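TRNA dimethylallyltransferase (Staphylococcus epidermidis ATCC 12228, PDB 3D3Q) probably transfers a dimethylallyl group from dimethylallyl diphosphate to adenosine 37 of tRNAs that read codons beginning with uridine, as a magnesium-dependent tRNA-modifying enzyme. Local coordinates at residues Lys6-Pro15 with Glu194-Met205; Val27-Gly38 with Ile92-Gly103. All coordinates share one frame; numbering follows the deposited sequence.

Contact 1: Lys6-Pro15 with Glu194-Met205; sequences KPFLIVIVGP and ENYDTLLIGIEM
Strands 8-13 and 197-204 run parallel, their axes 4.8 Å apart and 15° from alignment, and six consecutive bridges from F8-D197 to V13-G202 fix their register in the central sheet of a P-loop NTPase fold. The backbone ladder is uneven: V11 N to L199 O is weak, whereas I201 N meets V11 O at 2.8 Å in a nearly straight bond.

On the face bearing F8, I10 and I12, L199 meets two partners with one methyl. With its CG anti to the backbone N (chi1 174°), it brings CD2 to the edge of the F8 ring near CZ, and the same methyl packs on I10 CD1, the I10 and L199 side chains lying side by side and pointing the same way. Helix 300-314 packs on this face as well, and its R314 forms a salt bridge with D197 OD2. Further along, I12 and I201 are again side by side, CG2 of I12 lying 3.6 Å from CD1 of I201, with L23 of helix 20-30 touching both.

The other face carries L9, V11 and V13. CD1 of L200 rests 3.4 Å from V11 CG1. Y196, just before strand 197-204, meets P7 and L9: L9 CD2 lies over one face of its ring, and P7 CG comes to the ring edge at CD2, 3.2 Å away. Ahead of both strands the K6 chain, extended beyond CG, crosses E194 at about a right angle; NZ forms a salt bridge with E194 OE1 at 2.8 Å, approaching from above the carboxylate plane.

Beyond the last bridge strand 8-13 runs into the predicted ATP-binding loop, where K20 NZ hydrogen-bonds to G14 O. P15 follows, its CD 3.4 Å from I203 O.

Contact 2: Val27-Gly38 with Ile92-Gly103; sequences VAKKFNGEIISG and ITRRGKVPIIAG
E34 lays its side chain across that of K97 at about a right angle, CG lying 3.7 Å from K97 CD, in the parallel pairing of strands 33-37 and 98-102 of the P-loop NTPase sheet. Its CG is anti to the carbonyl carbon (chi1 -51°) and the chain runs on extended, taking the carboxylate past I92 to R95. There OE1 lies near the guanidinium plane, at its edge, 2.6 Å from R95 NH1; the pair is a salt bridge, but its N-H angle of 118° makes the hydrogen bond weak. OE1 also hydrogen-bonds Y65 OH, and R95 NH2 pairs with D91, so each charged group has a second partner. A Schellman motif ends helix 78-94, with G96 as C-prime: K97 N bonds to I92 O and G96 N to T93 O. I92 O also accepts from R95 N, on the opposite face of its plane from K97 N.

The strand axes are 33° apart. Backbone bonds alternate between the strands, from E34 N to V98 O through to G38 N to A102 O. On the face with E34, I36 CB packs against I101 CG2 and I36 CD1 meets I92 CD1, bringing helix 78-94 against the sheet. On the opposite face, which carries I35, I100 and A102, I100 CD1 reaches A28 of helix 20-30, 3.8 Å from its CB. Beyond it, I35 CG2 touches A102 CB at 3.5 Å.

Overall arrangement
Contacts 1 and 2 belong to one parallel sheet, with centres about 12 Å apart. Its order, 64-65, 33-37, 98-102, 8-13, 197-204, 291-294, makes strands 98-102 and 8-13 the neighbours that join them, through probable hydrogen bonds I10 O to I101 N and I12 O to G103 N. Along the chain, 6-15 comes first; segment 27-38 takes in the end of helix 20-30 and strand 33-37, with 92-103 next and 194-205 last, so both segments of contact 2 fall between those of contact 1. Contact 1 includes G14 and P15 of the predicted ATP-binding loop, and G103 of contact 2 lies close to K20, placing the ends of both pairings beside the probable nucleotide and substrate site.

Contact 1: Lys6-Pro15 with Glu194-Met205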
loop_
_atom_site.group_PDB
_atom_site.type_symbol
_atom_site.label_atom_id
_atom_site.label_comp_id
_atom_site.label_asym_id
_atom_site.label_seq_id
_atom_site.Cartn_x
_atom_site.Cartn_y
_atom_site.Cartn_z
ATOM N N LYS A 6 6.924 14.225 -17.670
ATOM C CA LYS A 6 5.972 13.523 -16.764
ATOM C C LYS A 6 5.703 14.363 -15.523
ATOM O O LYS A 6 6.620 14.961 -14.945
ATOM C CB LYS A 6 6.545 12.178 -16.329
ATOM C CG LYS A 6 6.940 11.288 -17.459
ATOM C CD LYS A 6 7.892 10.202 -16.996
ATOM C CE LYS A 6 8.412 9.413 -18.201
ATOM N NZ LYS A 6 9.384 8.333 -17.852
ATOM N N PRO A 7 4.435 14.424 -15.095
ATOM C CA PRO A 7 4.050 15.196 -13.906
ATOM C C PRO A 7 4.534 14.586 -12.578
ATOM O O PRO A 7 4.522 13.364 -12.394
ATOM C CB PRO A 7 2.523 15.233 -13.993
ATOM C CG PRO A 7 2.198 13.950 -14.692
ATOM C CD PRO A 7 3.252 13.878 -15.777
ATOM N N PHE A 8 4.958 15.446 -11.655
ATOM C CA PHE A 8 5.431 14.992 -10.357
ATOM C C PHE A 8 4.265 14.488 -9.515
ATOM O O PHE A 8 3.219 15.137 -9.437
ATOM C CB PHE A 8 6.140 16.125 -9.609
ATOM C CG PHE A 8 6.787 15.690 -8.325
ATOM C CD1 PHE A 8 7.822 14.759 -8.337
ATOM C CD2 PHE A 8 6.363 16.191 -7.108
ATOM C CE1 PHE A 8 8.427 14.336 -7.153
ATOM C CE2 PHE A 8 6.965 15.773 -5.918
ATOM C CZ PHE A 8 8.002 14.840 -5.950
ATOM N N LEU A 9 4.462 13.329 -8.888
ATOM C CA LEU A 9 3.446 12.715 -8.036
ATOM C C LEU A 9 4.062 12.025 -6.817
ATOM O O LEU A 9 5.053 11.313 -6.963
ATOM C CB LEU A 9 2.671 11.670 -8.829
ATOM C CG LEU A 9 1.584 10.958 -8.037
ATOM C CD1 LEU A 9 0.394 11.865 -7.859
ATOM C CD2 LEU A 9 1.177 9.719 -8.777
ATOM N N ILE A 10 3.494 12.233 -5.626
ATOM C CA ILE A 10 3.997 11.570 -4.411
ATOM C C ILE A 10 3.047 10.431 -4.096
ATOM O O ILE A 10 1.834 10.598 -4.189
ATOM C CB ILE A 10 4.007 12.484 -3.135
ATOM C CG1 ILE A 10 4.959 13.670 -3.292
ATOM C CG2 ILE A 10 4.498 11.683 -1.934
ATOM C CD1 ILE A 10 6.408 13.265 -3.321
ATOM N N VAL A 11 3.584 9.272 -3.736
ATOM C CA VAL A 11 2.723 8.130 -3.392
ATOM C C VAL A 11 3.182 7.554 -2.032
ATOM O O VAL A 11 4.333 7.125 -1.875
ATOM C CB VAL A 11 2.772 7.008 -4.495
ATOM C CG1 VAL A 11 1.702 5.967 -4.240
ATOM C CG2 VAL A 11 2.582 7.606 -5.864
ATOM N N ILE A 12 2.278 7.552 -1.055
ATOM C CA ILE A 12 2.584 7.063 0.285
ATOM C C ILE A 12 1.694 5.882 0.659
ATOM O O ILE A 12 0.554 6.062 1.098
ATOM C CB ILE A 12 2.401 8.186 1.331
ATOM C CG1 ILE A 12 3.225 9.405 0.912
ATOM C CG2 ILE A 12 2.859 7.713 2.695
ATOM C CD1 ILE A 12 2.997 10.634 1.765
ATOM N N VAL A 13 2.220 4.673 0.478
ATOM C CA VAL A 13 1.476 3.457 0.785
ATOM C C VAL A 13 1.929 2.917 2.120
ATOM O O VAL A 13 2.988 3.282 2.604
ATOM C CB VAL A 13 1.706 2.366 -0.282
ATOM C CG1 VAL A 13 1.157 2.815 -1.630
ATOM C CG2 VAL A 13 3.182 2.062 -0.393
ATOM N N GLY A 14 1.129 2.048 2.715
ATOM C CA GLY A 14 1.495 1.492 4.001
ATOM C C GLY A 14 0.274 0.870 4.639
ATOM O O GLY A 14 -0.847 1.212 4.288
ATOM N N PRO A 15 0.461 -0.050 5.591
ATOM C CA PRO A 15 -0.694 -0.682 6.232
ATOM C C PRO A 15 -1.598 0.317 6.951
ATOM O O PRO A 15 -1.159 1.408 7.302
ATOM C CB PRO A 15 -0.046 -1.699 7.170
ATOM C CG PRO A 15 1.273 -1.069 7.500
ATOM C CD PRO A 15 1.726 -0.539 6.170
ATOM N N GLU A 194 5.750 4.129 -17.432
ATOM C CA GLU A 194 5.385 4.972 -16.297
ATOM C C GLU A 194 4.749 6.289 -16.705
ATOM O O GLU A 194 5.268 7.004 -17.550
ATOM C CB GLU A 194 6.598 5.247 -15.414
ATOM C CG GLU A 194 7.742 5.908 -16.137
ATOM C CD GLU A 194 8.915 6.192 -15.214
ATOM O OE1 GLU A 194 10.001 6.574 -15.726
ATOM O OE2 GLU A 194 8.747 6.040 -13.977
ATOM N N ASN A 195 3.629 6.607 -16.073
ATOM C CA ASN A 195 2.916 7.809 -16.384
ATOM C C ASN A 195 3.358 9.006 -15.592
ATOM O O ASN A 195 3.127 10.130 -16.009
ATOM C CB ASN A 195 1.428 7.594 -16.179
ATOM C CG ASN A 195 0.904 6.418 -16.980
ATOM O OD1 ASN A 195 1.340 6.186 -18.111
ATOM N ND2 ASN A 195 -0.028 5.665 -16.399
ATOM N N TYR A 196 3.997 8.796 -14.454
ATOM C CA TYR A 196 4.411 9.935 -13.656
ATOM C C TYR A 196 5.817 9.843 -13.106
ATOM O O TYR A 196 6.402 8.764 -13.033
ATOM C CB TYR A 196 3.440 10.130 -12.482
ATOM C CG TYR A 196 1.979 10.060 -12.859
ATOM C CD1 TYR A 196 1.290 8.847 -12.858
ATOM C CD2 TYR A 196 1.278 11.216 -13.207
ATOM C CE1 TYR A 196 -0.068 8.794 -13.190
ATOM C CE2 TYR A 196 -0.070 11.173 -13.544
ATOM C CZ TYR A 196 -0.737 9.969 -13.532
ATOM O OH TYR A 196 -2.072 9.963 -13.851
ATOM N N ASP A 197 6.347 11.004 -12.730
ATOM C CA ASP A 197 7.670 11.104 -12.115
ATOM C C ASP A 197 7.412 10.786 -10.640
ATOM O O ASP A 197 7.539 11.657 -9.770
ATOM C CB ASP A 197 8.212 12.530 -12.230
ATOM C CG ASP A 197 9.452 12.743 -11.384
ATOM O OD1 ASP A 197 9.809 13.905 -11.096
ATOM O OD2 ASP A 197 10.075 11.733 -10.996
ATOM N N THR A 198 7.059 9.531 -10.368
ATOM C CA THR A 198 6.702 9.079 -9.020
ATOM C C THR A 198 7.770 9.043 -7.934
ATOM O O THR A 198 8.936 8.765 -8.187
ATOM C CB THR A 198 6.041 7.668 -9.070
ATOM O OG1 THR A 198 7.053 6.671 -9.257
ATOM C CG2 THR A 198 5.034 7.581 -10.223
ATOM N N LEU A 199 7.336 9.345 -6.718
ATOM C CA LEU A 199 8.193 9.311 -5.546
ATOM C C LEU A 199 7.470 8.343 -4.612
ATOM O O LEU A 199 6.854 8.741 -3.630
ATOM C CB LEU A 199 8.309 10.701 -4.916
ATOM C CG LEU A 199 9.061 10.829 -3.583
ATOM C CD1 LEU A 199 10.262 9.893 -3.509
ATOM C CD2 LEU A 199 9.485 12.270 -3.436
ATOM N N LEU A 200 7.535 7.064 -4.957
ATOM C CA LEU A 200 6.859 6.020 -4.213
ATOM C C LEU A 200 7.520 5.674 -2.889
ATOM O O LEU A 200 8.624 5.135 -2.858
ATOM C CB LEU A 200 6.760 4.778 -5.089
ATOM C CG LEU A 200 5.902 3.618 -4.614
ATOM C CD1 LEU A 200 4.430 4.018 -4.564
ATOM C CD2 LEU A 200 6.096 2.452 -5.573
ATOM N N ILE A 201 6.836 5.988 -1.793
ATOM C CA ILE A 201 7.371 5.697 -0.469
ATOM C C ILE A 201 6.382 4.827 0.334
ATOM O O ILE A 201 5.161 4.974 0.229
ATOM C CB ILE A 201 7.734 7.021 0.315
ATOM C CG1 ILE A 201 6.511 7.629 0.959
ATOM C CG2 ILE A 201 8.292 8.070 -0.621
ATOM C CD1 ILE A 201 6.385 7.258 2.385
ATOM N N GLY A 202 6.928 3.902 1.116
ATOM C CA GLY A 202 6.106 3.015 1.917
ATOM C C GLY A 202 6.588 2.934 3.352
ATOM O O GLY A 202 7.785 3.034 3.614
ATOM N N ILE A 203 5.652 2.772 4.283
ATOM C CA ILE A 203 5.985 2.664 5.697
ATOM C C ILE A 203 6.012 1.194 6.069
ATOM O O ILE A 203 5.005 0.497 5.968
ATOM C CB ILE A 203 4.952 3.367 6.566
ATOM C CG1 ILE A 203 4.785 4.817 6.118
ATOM C CG2 ILE A 203 5.396 3.322 8.007
ATOM C CD1 ILE A 203 3.700 5.550 6.873
ATOM N N GLU A 204 7.171 0.730 6.506
ATOM C CA GLU A 204 7.350 -0.670 6.848
ATOM C C GLU A 204 7.506 -0.911 8.350
ATOM O O GLU A 204 7.638 0.023 9.131
ATOM C CB GLU A 204 8.590 -1.184 6.122
ATOM C CG GLU A 204 8.840 -2.671 6.247
ATOM C CD GLU A 204 10.293 -3.029 6.021
ATOM O OE1 GLU A 204 11.141 -2.569 6.823
ATOM O OE2 GLU A 204 10.576 -3.763 5.043
HETATM N N MSE A 205 7.499 -2.177 8.747
HETATM C CA MSE A 205 7.662 -2.531 10.141
HETATM C C MSE A 205 7.734 -4.044 10.250
HETATM O O MSE A 205 7.325 -4.752 9.333
HETATM C CB MSE A 205 6.498 -1.977 10.956
HETATM C CG MSE A 205 5.152 -2.393 10.415
HETATM SE SE MSE A 205 3.698 -1.288 11.068
HETATM C CE MSE A 205 3.622 -1.999 12.869
#

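Contact 2: Val27-Gly38 with Ile92-Gly103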
loop_
_atom_site.group_PDB
_atom_site.type_symbol
_atom_site.label_atom_id
_atom_site.label_comp_id
_atom_site.label_asym_id
_atom_site.label_seq_id
_atom_site.Cartn_x
_atom_site.Cartn_y
_atom_site.Cartn_z
ATOM N N VAL A 27 3.078 16.276 4.557
ATOM C CA VAL A 27 3.757 16.562 3.299
ATOM C C VAL A 27 2.918 17.572 2.526
ATOM O O VAL A 27 3.442 18.478 1.892
ATOM C CB VAL A 27 3.900 15.298 2.455
ATOM C CG1 VAL A 27 4.466 15.639 1.105
ATOM C CG2 VAL A 27 4.779 14.315 3.171
ATOM N N ALA A 28 1.604 17.405 2.599
ATOM C CA ALA A 28 0.682 18.283 1.918
ATOM C C ALA A 28 0.773 19.689 2.479
ATOM O O ALA A 28 0.597 20.672 1.754
ATOM C CB ALA A 28 -0.725 17.762 2.056
ATOM N N LYS A 29 1.047 19.798 3.773
ATOM C CA LYS A 29 1.157 21.106 4.399
ATOM C C LYS A 29 2.507 21.763 4.171
ATOM O O LYS A 29 2.600 22.980 4.224
ATOM C CB LYS A 29 0.901 21.014 5.903
ATOM C CG LYS A 29 -0.549 20.779 6.285
ATOM C CD LYS A 29 -0.803 21.179 7.743
ATOM C CE LYS A 29 0.092 20.407 8.731
ATOM N NZ LYS A 29 -0.101 20.830 10.156
ATOM N N LYS A 30 3.550 20.979 3.923
ATOM C CA LYS A 30 4.860 21.567 3.711
ATOM C C LYS A 30 5.099 21.889 2.235
ATOM O O LYS A 30 5.986 22.673 1.913
ATOM C CB LYS A 30 5.956 20.632 4.244
ATOM C CG LYS A 30 7.344 21.253 4.367
ATOM C CD LYS A 30 8.344 20.230 4.886
ATOM C CE LYS A 30 9.690 20.860 5.224
ATOM N NZ LYS A 30 10.598 19.876 5.898
ATOM N N PHE A 31 4.301 21.300 1.341
ATOM C CA PHE A 31 4.437 21.534 -0.099
ATOM C C PHE A 31 3.095 21.840 -0.724
ATOM O O PHE A 31 2.837 21.464 -1.866
ATOM C CB PHE A 31 5.040 20.311 -0.771
ATOM C CG PHE A 31 6.382 19.954 -0.242
ATOM C CD1 PHE A 31 7.521 20.590 -0.719
ATOM C CD2 PHE A 31 6.510 19.030 0.787
ATOM C CE1 PHE A 31 8.778 20.310 -0.173
ATOM C CE2 PHE A 31 7.757 18.739 1.344
ATOM C CZ PHE A 31 8.896 19.380 0.865
ATOM N N ASN A 32 2.258 22.545 0.037
ATOM C CA ASN A 32 0.893 22.925 -0.362
ATOM C C ASN A 32 0.353 22.043 -1.482
ATOM O O ASN A 32 0.176 22.475 -2.626
ATOM C CB ASN A 32 0.817 24.414 -0.759
ATOM C CG ASN A 32 1.455 24.696 -2.110
ATOM O OD1 ASN A 32 2.559 24.219 -2.394
ATOM N ND2 ASN A 32 0.777 25.484 -2.943
ATOM N N GLY A 33 0.108 20.786 -1.133
ATOM C CA GLY A 33 -0.425 19.846 -2.092
ATOM C C GLY A 33 -1.820 19.424 -1.679
ATOM O O GLY A 33 -2.389 19.963 -0.731
ATOM N N GLU A 34 -2.381 18.468 -2.410
ATOM C CA GLU A 34 -3.702 17.952 -2.113
ATOM C C GLU A 34 -3.612 16.444 -2.242
ATOM O O GLU A 34 -2.856 15.916 -3.060
ATOM C CB GLU A 34 -4.733 18.528 -3.071
ATOM C CG GLU A 34 -4.658 20.039 -3.154
ATOM C CD GLU A 34 -5.722 20.627 -4.050
ATOM O OE1 GLU A 34 -6.074 19.968 -5.059
ATOM O OE2 GLU A 34 -6.197 21.756 -3.767
ATOM N N ILE A 35 -4.400 15.756 -1.430
ATOM C CA ILE A 35 -4.365 14.307 -1.383
ATOM C C ILE A 35 -5.504 13.609 -2.095
ATOM O O ILE A 35 -6.647 14.037 -2.028
ATOM C CB ILE A 35 -4.357 13.834 0.093
ATOM C CG1 ILE A 35 -3.220 14.520 0.840
ATOM C CG2 ILE A 35 -4.207 12.331 0.167
ATOM C CD1 ILE A 35 -3.150 14.171 2.266
ATOM N N ILE A 36 -5.179 12.514 -2.766
ATOM C CA ILE A 36 -6.178 11.708 -3.441
ATOM C C ILE A 36 -6.192 10.362 -2.703
ATOM O O ILE A 36 -5.194 9.647 -2.697
ATOM C CB ILE A 36 -5.807 11.479 -4.911
ATOM C CG1 ILE A 36 -5.852 12.804 -5.668
ATOM C CG2 ILE A 36 -6.745 10.473 -5.529
ATOM C CD1 ILE A 36 -5.320 12.719 -7.074
ATOM N N SER A 37 -7.310 10.030 -2.066
ATOM C CA SER A 37 -7.408 8.773 -1.341
ATOM C C SER A 37 -7.220 7.584 -2.288
ATOM O O SER A 37 -7.881 7.492 -3.322
ATOM C CB SER A 37 -8.761 8.704 -0.632
ATOM O OG SER A 37 -9.091 7.378 -0.282
ATOM N N GLY A 38 -6.295 6.686 -1.940
ATOM C CA GLY A 38 -6.038 5.513 -2.769
ATOM C C GLY A 38 -6.810 4.295 -2.296
ATOM O O GLY A 38 -6.824 3.243 -2.949
ATOM N N ILE A 92 -4.993 19.043 -10.286
ATOM C CA ILE A 92 -4.124 19.474 -9.185
ATOM C C ILE A 92 -2.844 20.148 -9.703
ATOM O O ILE A 92 -2.524 21.279 -9.314
ATOM C CB ILE A 92 -3.731 18.264 -8.271
ATOM C CG1 ILE A 92 -4.979 17.709 -7.584
ATOM C CG2 ILE A 92 -2.700 18.678 -7.230
ATOM C CD1 ILE A 92 -4.724 16.503 -6.705
ATOM N N THR A 93 -2.113 19.462 -10.580
ATOM C CA THR A 93 -0.869 20.013 -11.112
ATOM C C THR A 93 -1.145 21.292 -11.855
ATOM O O THR A 93 -0.346 22.222 -11.819
ATOM C CB THR A 93 -0.187 19.081 -12.132
ATOM O OG1 THR A 93 -0.245 17.713 -11.696
ATOM C CG2 THR A 93 1.264 19.497 -12.309
ATOM N N ARG A 94 -2.290 21.314 -12.531
ATOM C CA ARG A 94 -2.715 22.458 -13.335
ATOM C C ARG A 94 -2.880 23.707 -12.496
ATOM O O ARG A 94 -2.761 24.818 -13.002
ATOM C CB ARG A 94 -4.030 22.121 -14.061
ATOM C CG ARG A 94 -4.391 23.044 -15.216
ATOM C CD ARG A 94 -5.710 22.605 -15.864
ATOM N NE ARG A 94 -6.796 22.520 -14.889
ATOM C CZ ARG A 94 -7.196 23.530 -14.117
ATOM N NH1 ARG A 94 -8.190 23.356 -13.247
ATOM N NH2 ARG A 94 -6.604 24.716 -14.212
ATOM N N ARG A 95 -3.156 23.524 -11.213
ATOM C CA ARG A 95 -3.319 24.668 -10.324
ATOM C C ARG A 95 -2.053 24.873 -9.498
ATOM O O ARG A 95 -2.096 25.351 -8.360
ATOM C CB ARG A 95 -4.535 24.480 -9.422
ATOM C CG ARG A 95 -5.815 24.222 -10.202
ATOM C CD ARG A 95 -7.048 24.397 -9.342
ATOM N NE ARG A 95 -6.964 23.641 -8.084
ATOM C CZ ARG A 95 -6.820 22.324 -8.011
ATOM N NH1 ARG A 95 -6.757 21.734 -6.835
ATOM N NH2 ARG A 95 -6.738 21.595 -9.119
ATOM N N GLY A 96 -0.924 24.493 -10.099
ATOM C CA GLY A 96 0.381 24.641 -9.473
ATOM C C GLY A 96 0.549 24.014 -8.106
ATOM O O GLY A 96 1.233 24.569 -7.250
ATOM N N LYS A 97 -0.073 22.864 -7.889
ATOM C CA LYS A 97 0.045 22.188 -6.603
ATOM C C LYS A 97 0.720 20.822 -6.765
ATOM O O LYS A 97 1.081 20.414 -7.874
ATOM C CB LYS A 97 -1.335 22.026 -5.955
ATOM C CG LYS A 97 -1.820 23.251 -5.180
ATOM C CD LYS A 97 -3.268 23.079 -4.701
ATOM C CE LYS A 97 -3.513 23.735 -3.313
ATOM N NZ LYS A 97 -3.201 25.207 -3.259
ATOM N N VAL A 98 0.890 20.121 -5.651
ATOM C CA VAL A 98 1.537 18.824 -5.672
ATOM C C VAL A 98 0.578 17.688 -5.427
ATOM O O VAL A 98 0.129 17.473 -4.297
ATOM C CB VAL A 98 2.632 18.739 -4.614
ATOM C CG1 VAL A 98 3.276 17.365 -4.653
ATOM C CG2 VAL A 98 3.651 19.825 -4.853
ATOM N N PRO A 99 0.254 16.932 -6.485
ATOM C CA PRO A 99 -0.661 15.800 -6.367
ATOM C C PRO A 99 -0.048 14.689 -5.493
ATOM O O PRO A 99 1.052 14.188 -5.777
ATOM C CB PRO A 99 -0.857 15.376 -7.812
ATOM C CG PRO A 99 0.479 15.656 -8.401
ATOM C CD PRO A 99 0.827 17.005 -7.836
ATOM N N ILE A 100 -0.773 14.303 -4.440
ATOM C CA ILE A 100 -0.320 13.279 -3.491
ATOM C C ILE A 100 -1.406 12.228 -3.310
ATOM O O ILE A 100 -2.554 12.561 -3.021
ATOM C CB ILE A 100 -0.061 13.894 -2.094
ATOM C CG1 ILE A 100 0.835 15.128 -2.211
ATOM C CG2 ILE A 100 0.585 12.885 -1.204
ATOM C CD1 ILE A 100 0.694 16.071 -1.045
ATOM N N ILE A 101 -1.052 10.964 -3.481
ATOM C CA ILE A 101 -2.023 9.903 -3.280
ATOM C C ILE A 101 -1.644 9.150 -2.001
ATOM O O ILE A 101 -0.517 8.694 -1.830
ATOM C CB ILE A 101 -2.094 8.938 -4.487
ATOM C CG1 ILE A 101 -0.708 8.417 -4.823
ATOM C CG2 ILE A 101 -2.691 9.659 -5.680
ATOM C CD1 ILE A 101 -0.684 7.559 -6.055
ATOM N N ALA A 102 -2.610 9.071 -1.094
ATOM C CA ALA A 102 -2.443 8.414 0.177
ATOM C C ALA A 102 -3.163 7.092 0.112
ATOM O O ALA A 102 -4.304 7.014 -0.353
ATOM C CB ALA A 102 -3.028 9.260 1.269
ATOM N N GLY A 103 -2.480 6.045 0.561
ATOM C CA GLY A 103 -3.073 4.718 0.577
ATOM C C GLY A 103 -3.130 4.046 -0.770
ATOM O O GLY A 103 -2.476 4.473 -1.719
#